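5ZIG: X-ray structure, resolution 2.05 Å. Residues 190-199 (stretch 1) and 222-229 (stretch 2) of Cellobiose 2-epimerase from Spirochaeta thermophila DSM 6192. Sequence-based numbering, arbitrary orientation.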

# COMPACT_ATOMS: atom_id res chain seq x y z
N THR A 190 6.96 13.98 2.69
CA THR A 190 7.52 12.64 2.66
C THR A 190 7.14 11.93 1.36
O THR A 190 6.04 12.13 0.83
CB THR A 190 7.06 11.78 3.91
OG1 THR A 190 5.66 11.49 3.82
CG2 THR A 190 7.34 12.50 5.23
N MET A 191 8.08 11.12 0.82
CA MET A 191 7.77 10.26 -0.33
C MET A 191 6.60 9.35 0.00
O MET A 191 5.70 9.13 -0.82
CB MET A 191 9.03 9.46 -0.72
CG MET A 191 8.92 8.11 -1.51
SD MET A 191 8.17 6.70 -0.67
CE MET A 191 9.50 6.36 0.51
N ASN A 192 6.57 8.86 1.24
CA ASN A 192 5.59 7.86 1.63
C ASN A 192 4.17 8.37 1.42
O ASN A 192 3.34 7.70 0.78
CB ASN A 192 5.85 7.47 3.08
CG ASN A 192 4.96 6.37 3.54
OD1 ASN A 192 4.92 5.29 2.93
ND2 ASN A 192 4.22 6.62 4.60
N THR A 193 3.89 9.57 1.92
CA THR A 193 2.57 10.16 1.74
C THR A 193 2.29 10.48 0.27
O THR A 193 1.17 10.29 -0.22
CB THR A 193 2.44 11.41 2.60
OG1 THR A 193 2.38 11.02 3.98
CG2 THR A 193 1.20 12.17 2.24
N HIS A 194 3.30 10.94 -0.46
CA HIS A 194 3.08 11.24 -1.87
C HIS A 194 2.75 9.98 -2.66
O HIS A 194 1.87 10.01 -3.53
CB HIS A 194 4.28 11.98 -2.45
CG HIS A 194 4.27 13.44 -2.13
ND1 HIS A 194 4.75 13.93 -0.93
CD2 HIS A 194 3.78 14.50 -2.80
CE1 HIS A 194 4.60 15.24 -0.91
NE2 HIS A 194 4.00 15.61 -2.03
N LEU A 195 3.41 8.86 -2.33
CA LEU A 195 3.16 7.63 -3.07
C LEU A 195 1.75 7.14 -2.84
O LEU A 195 1.09 6.65 -3.76
CB LEU A 195 4.17 6.55 -2.66
CG LEU A 195 4.00 5.16 -3.31
CD1 LEU A 195 4.35 5.29 -4.76
CD2 LEU A 195 4.88 4.08 -2.68
N HIS A 196 1.24 7.24 -1.62
CA HIS A 196 -0.08 6.67 -1.42
C HIS A 196 -1.19 7.61 -1.87
O HIS A 196 -2.31 7.15 -2.12
CB HIS A 196 -0.22 6.22 0.03
CG HIS A 196 0.57 4.97 0.30
ND1 HIS A 196 0.09 3.71 0.01
CD2 HIS A 196 1.83 4.79 0.77
CE1 HIS A 196 1.01 2.81 0.32
NE2 HIS A 196 2.08 3.44 0.77
N ILE A 197 -0.89 8.88 -2.05
CA ILE A 197 -1.87 9.74 -2.70
C ILE A 197 -1.98 9.38 -4.17
O ILE A 197 -3.08 9.24 -4.72
CB ILE A 197 -1.51 11.22 -2.52
CG1 ILE A 197 -1.78 11.65 -1.07
CG2 ILE A 197 -2.34 12.07 -3.47
CD1 ILE A 197 -0.85 12.75 -0.58
N LEU A 198 -0.84 9.19 -4.83
CA LEU A 198 -0.86 8.66 -6.19
C LEU A 198 -1.68 7.37 -6.23
O LEU A 198 -2.55 7.20 -7.09
CB LEU A 198 0.57 8.42 -6.66
CG LEU A 198 0.71 7.72 -8.01
CD1 LEU A 198 0.36 8.65 -9.16
CD2 LEU A 198 2.12 7.14 -8.18
N GLU A 199 -1.44 6.48 -5.27
CA GLU A 199 -2.11 5.18 -5.26
C GLU A 199 -3.62 5.33 -5.21
O GLU A 199 -4.35 4.71 -6.00
CB GLU A 199 -1.59 4.35 -4.08
CG GLU A 199 -2.42 3.13 -3.72
CD GLU A 199 -1.98 2.52 -2.39
OE1 GLU A 199 -2.17 3.16 -1.33
OE2 GLU A 199 -1.42 1.42 -2.41
N LEU A 222 5.26 14.04 -12.14
CA LEU A 222 6.37 14.98 -12.27
C LEU A 222 7.12 15.16 -10.95
O LEU A 222 8.33 15.37 -10.96
CB LEU A 222 5.87 16.33 -12.78
CG LEU A 222 5.47 16.41 -14.26
CD1 LEU A 222 4.63 17.65 -14.50
CD2 LEU A 222 6.70 16.43 -15.17
N ILE A 223 6.41 15.12 -9.82
CA ILE A 223 7.07 15.19 -8.52
C ILE A 223 8.01 14.00 -8.36
O ILE A 223 9.17 14.13 -7.96
CB ILE A 223 6.02 15.24 -7.39
CG1 ILE A 223 5.13 16.46 -7.53
CG2 ILE A 223 6.69 15.15 -6.02
CD1 ILE A 223 5.86 17.77 -7.43
N PHE A 224 7.50 12.80 -8.68
CA PHE A 224 8.31 11.59 -8.57
C PHE A 224 9.46 11.61 -9.56
O PHE A 224 10.60 11.32 -9.18
CB PHE A 224 7.43 10.36 -8.76
CG PHE A 224 6.77 9.88 -7.48
CD1 PHE A 224 7.46 9.03 -6.61
CD2 PHE A 224 5.49 10.30 -7.13
CE1 PHE A 224 6.87 8.60 -5.43
CE2 PHE A 224 4.89 9.88 -5.95
CZ PHE A 224 5.58 9.03 -5.10
N ARG A 225 9.21 12.02 -10.81
CA ARG A 225 10.28 12.08 -11.81
C ARG A 225 11.37 13.06 -11.40
O ARG A 225 12.56 12.82 -11.66
CB ARG A 225 9.74 12.47 -13.19
CG ARG A 225 10.79 12.36 -14.30
CD ARG A 225 11.23 10.89 -14.42
NE ARG A 225 12.38 10.64 -15.30
CZ ARG A 225 13.64 10.63 -14.89
NH1 ARG A 225 13.93 10.88 -13.61
NH2 ARG A 225 14.62 10.39 -15.74
N THR A 226 11.00 14.18 -10.78
CA THR A 226 11.95 15.27 -10.58
C THR A 226 12.51 15.32 -9.17
O THR A 226 13.72 15.51 -8.99
CB THR A 226 11.32 16.64 -10.91
OG1 THR A 226 10.72 16.62 -12.22
CG2 THR A 226 12.38 17.72 -10.87
N HIS A 227 11.66 15.20 -8.15
CA HIS A 227 12.12 15.41 -6.78
C HIS A 227 12.30 14.10 -6.01
O HIS A 227 13.30 13.94 -5.32
CB HIS A 227 11.15 16.34 -6.02
CG HIS A 227 11.00 17.70 -6.63
ND1 HIS A 227 12.06 18.57 -6.79
CD2 HIS A 227 9.91 18.34 -7.11
CE1 HIS A 227 11.63 19.68 -7.37
NE2 HIS A 227 10.33 19.58 -7.57
N ILE A 228 11.37 13.15 -6.12
CA ILE A 228 11.38 11.99 -5.24
C ILE A 228 12.27 10.88 -5.78
O ILE A 228 13.10 10.32 -5.06
CB ILE A 228 9.95 11.50 -4.98
CG1 ILE A 228 9.12 12.64 -4.38
CG2 ILE A 228 10.00 10.24 -4.09
CD1 ILE A 228 7.82 12.23 -3.68
N ALA A 229 12.14 10.57 -7.07
CA ALA A 229 12.86 9.45 -7.69
C ALA A 229 13.62 9.92 -8.92
O ALA A 229 13.38 9.42 -10.03
CB ALA A 229 11.87 8.34 -8.05

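The ring of F224 meets the opposing helix at its backbone: CZ lies 3.5 Å from L195 CA and 3.9 Å from H194 C, both near the ring plane, so the edge rather than the face makes this approach. Although its CA-to-CB bond points sideways, chi1 of -87° brings the ring end nearer, and F224 has the largest area covered by the other stretch. The helices 191-199 and 222-228 run nearly antiparallel, at 160°, with axes no closer than 11.3 Å; that spacing leaves room for side chains between them.

No hydrogen bond crosses the contact, which is therefore built from van der Waals packing. L195 CB sits 3.8 Å from F224 CZ. At the N-terminal end of the first helix, M191 CG packs 3.5 Å from I228 CG2, matching the closest backbone register, M191 CA to I228 CA at 6.3 Å. I228 CD1 also reaches H194 CB at 3.8 Å.

Several polar groups bond within their own stretch, and H194 NE2 is also bonded elsewhere in the structure. H194 ND1 donates to T190 O (2.8 Å, 167°), tethering the imidazole to its own helix start, while T190, at the N-cap position, accepts from T193 N through OG1 (T193 N to T190 OG1, 3.2 Å), a capping bond. At the end of the second helix, a wider pi-type turn appears in I228 N to I223 O (3.0 Å) and A229 N to F224 O (2.7 Å), both i to i-5 bonds.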